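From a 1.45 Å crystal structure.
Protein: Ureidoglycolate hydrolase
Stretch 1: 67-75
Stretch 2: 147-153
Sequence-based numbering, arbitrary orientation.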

# COMPACT_ATOMS: atom_id res chain seq x y z
N GLU A 67 35.35 -5.57 4.62
CA GLU A 67 34.06 -4.93 4.81
C GLU A 67 34.08 -4.05 6.04
O GLU A 67 34.76 -4.36 7.02
N ASP A 68 33.33 -2.95 5.99
CA ASP A 68 33.24 -2.09 7.16
C ASP A 68 31.98 -2.40 7.97
O ASP A 68 31.26 -3.36 7.69
N ALA A 69 31.72 -1.58 8.99
CA ALA A 69 30.68 -1.88 9.97
C ALA A 69 29.26 -1.97 9.39
O ALA A 69 28.40 -2.64 9.96
N VAL A 70 29.03 -1.31 8.26
CA VAL A 70 27.69 -1.31 7.66
C VAL A 70 27.62 -2.13 6.37
O VAL A 70 26.57 -2.20 5.73
N GLY A 71 28.74 -2.72 5.98
CA GLY A 71 28.72 -3.61 4.84
C GLY A 71 29.15 -3.01 3.52
O GLY A 71 28.90 -3.60 2.47
N ASN A 72 29.79 -1.84 3.55
CA ASN A 72 30.54 -1.42 2.36
C ASN A 72 31.65 -2.43 2.16
O ASN A 72 32.32 -2.84 3.12
N ILE A 73 31.84 -2.85 0.92
CA ILE A 73 32.80 -3.91 0.59
C ILE A 73 33.92 -3.33 -0.26
O ILE A 73 33.65 -2.58 -1.20
N PHE A 74 35.16 -3.67 0.07
CA PHE A 74 36.32 -3.08 -0.58
C PHE A 74 37.20 -4.19 -1.14
O PHE A 74 37.42 -5.20 -0.46
N GLY A 75 37.68 -4.03 -2.36
CA GLY A 75 38.57 -5.00 -2.99
C GLY A 75 39.78 -4.30 -3.56
O GLY A 75 39.68 -3.58 -4.56
N LEU A 147 23.29 5.38 1.53
CA LEU A 147 23.52 5.15 2.95
C LEU A 147 25.01 4.91 3.22
O LEU A 147 25.60 5.50 4.13
N GLY A 148 25.62 4.05 2.41
CA GLY A 148 27.03 3.73 2.56
C GLY A 148 27.95 4.91 2.33
O GLY A 148 28.84 5.17 3.14
N SER A 149 27.76 5.62 1.23
CA SER A 149 28.67 6.70 0.87
C SER A 149 28.47 7.96 1.72
O SER A 149 29.42 8.72 1.93
N ARG A 150 27.25 8.19 2.20
CA ARG A 150 27.02 9.31 3.12
C ARG A 150 27.82 9.08 4.40
O ARG A 150 28.34 10.03 5.00
N LEU A 151 27.90 7.82 4.83
CA LEU A 151 28.72 7.47 5.99
C LEU A 151 30.21 7.55 5.70
O LEU A 151 30.97 8.08 6.52
N LEU A 152 30.65 7.05 4.55
CA LEU A 152 32.06 7.17 4.20
C LEU A 152 32.47 8.65 4.18
O LEU A 152 33.59 8.99 4.58
N ALA A 153 31.56 9.51 3.75
CA ALA A 153 31.82 10.95 3.70
C ALA A 153 31.65 11.67 5.04
O ALA A 153 31.73 12.90 5.09

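What holds the loop of stretch 1 against the helix of stretch 2? The contact is small, burying 247 Å² in all, and no hydrogen bond crosses it, so the two segments meet through van der Waals packing. L152, N72 and V70 cover the most surface. All three point their CA-to-CB bonds toward the opposing stretch, as do D68 and L151.

How does L152 fill its place? With chi1 at m and chi2 at t, its isobutyl group reaches over several residues of the loop and the strand that follows. L152 CG lies 3.7 Å from N72 ND2, and L152 CD2 lies 3.8 Å from D68 OD2 and 4.0 Å from F74 CZ. F74, also m at chi1, sets off sideways from the backbone, but the end of its side chain comes nearer the helix, and L152 CD2 lies at the edge of the ring, near its plane. L152 thus touches both apolar and polar neighbours, and the polar ones are already engaged with each other.

Why can an asparagine sit in this buried contact? N72 adopts the m rotamer, with chi2 at -51°, and both ends of its amide have a hydrogen-bond partner. N72 ND2 donates to D68 OD2 at 2.9 Å with a nearly straight angle of 162°, while N72 OD1 is hydrogen-bonded elsewhere in the structure. N72 OD1 also approaches G148 CA to 3.4 Å, close to where the backbones come nearest, the CA atoms of N72 and G148 being 6.2 Å apart. The absence of a side chain on G148 matters here: an ideal CB would stand only 2.3 Å from N72 OD1, a clash.

What keeps the loop in shape for this packing? D68, p at chi1, turns its carboxylate back over the type I turn that runs from D68 to G71. D68 OD1 accepts from V70 N at 3.2 Å and N72 N at 3.0 Å, with a weak bond from G71 N at 3.1 Å, while D68 OD2 takes the N72 amide described above. G71 suits the turn for its own reason: at its backbone angles a CB would be jammed against the preceding carbonyl oxygen.

Where does V70 make its contact? Its chi1 is m, and V70 CG1 packs 3.8 Å from L151 CD1, an apolar pairing of two buried residues. L151 takes m at chi1 and t at chi2, one residue before L152 on the helix, and the two neighbouring leucines touch different residues, L151 meeting V70 while L152 meets D68, N72 and F74.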

# COMPACT_ATOMS: atom_id res chain seq x y z
CB GLU A 67 32.96 -5.98 4.99
CG GLU A 67 32.74 -6.86 3.79
CD GLU A 67 31.55 -7.77 3.97
OE1 GLU A 67 30.40 -7.29 3.82
OE2 GLU A 67 31.75 -8.96 4.26
CB ASP A 68 33.37 -0.59 6.80
CG ASP A 68 32.21 -0.06 5.96
OD1 ASP A 68 31.14 -0.69 5.94
OD2 ASP A 68 32.39 1.02 5.35
CB ALA A 69 30.73 -0.86 11.11
CB VAL A 70 27.16 0.12 7.38
CG1 VAL A 70 27.05 0.91 8.68
CG2 VAL A 70 28.03 0.84 6.37
CB ASN A 72 31.13 -0.01 2.51
CG ASN A 72 30.08 1.07 2.66
OD1 ASN A 72 29.13 1.17 1.88
ND2 ASN A 72 30.27 1.92 3.66
CB ILE A 73 32.08 -5.07 -0.12
CG1 ILE A 73 31.09 -5.72 0.85
CG2 ILE A 73 33.07 -6.11 -0.61
CD1 ILE A 73 30.09 -6.67 0.22
CB PHE A 74 37.14 -2.26 0.43
CG PHE A 74 36.37 -1.12 1.06
CD1 PHE A 74 35.54 -1.35 2.15
CD2 PHE A 74 36.48 0.17 0.58
CE1 PHE A 74 34.83 -0.32 2.74
CE2 PHE A 74 35.77 1.22 1.16
CZ PHE A 74 34.95 0.97 2.25
CB LEU A 147 22.66 4.00 3.46
CG LEU A 147 22.63 3.78 4.98
CD1 LEU A 147 21.27 3.22 5.40
CD2 LEU A 147 23.75 2.84 5.42
CB SER A 149 28.63 7.01 -0.64
OG SER A 149 27.30 7.33 -1.05
CB ARG A 150 25.55 9.47 3.46
CG ARG A 150 24.68 10.06 2.37
CD ARG A 150 23.22 10.10 2.87
NE ARG A 150 22.24 10.45 1.85
CZ ARG A 150 21.90 11.70 1.53
NH1 ARG A 150 22.48 12.73 2.16
NH2 ARG A 150 20.98 11.92 0.60
CB LEU A 151 28.36 6.08 6.52
CG LEU A 151 27.03 5.97 7.27
CD1 LEU A 151 26.73 4.52 7.60
CD2 LEU A 151 27.03 6.82 8.54
CB LEU A 152 32.35 6.52 2.84
CG LEU A 152 32.15 5.00 2.81
CD1 LEU A 152 32.18 4.49 1.38
CD2 LEU A 152 33.21 4.30 3.64
CB ALA A 153 30.97 11.60 2.61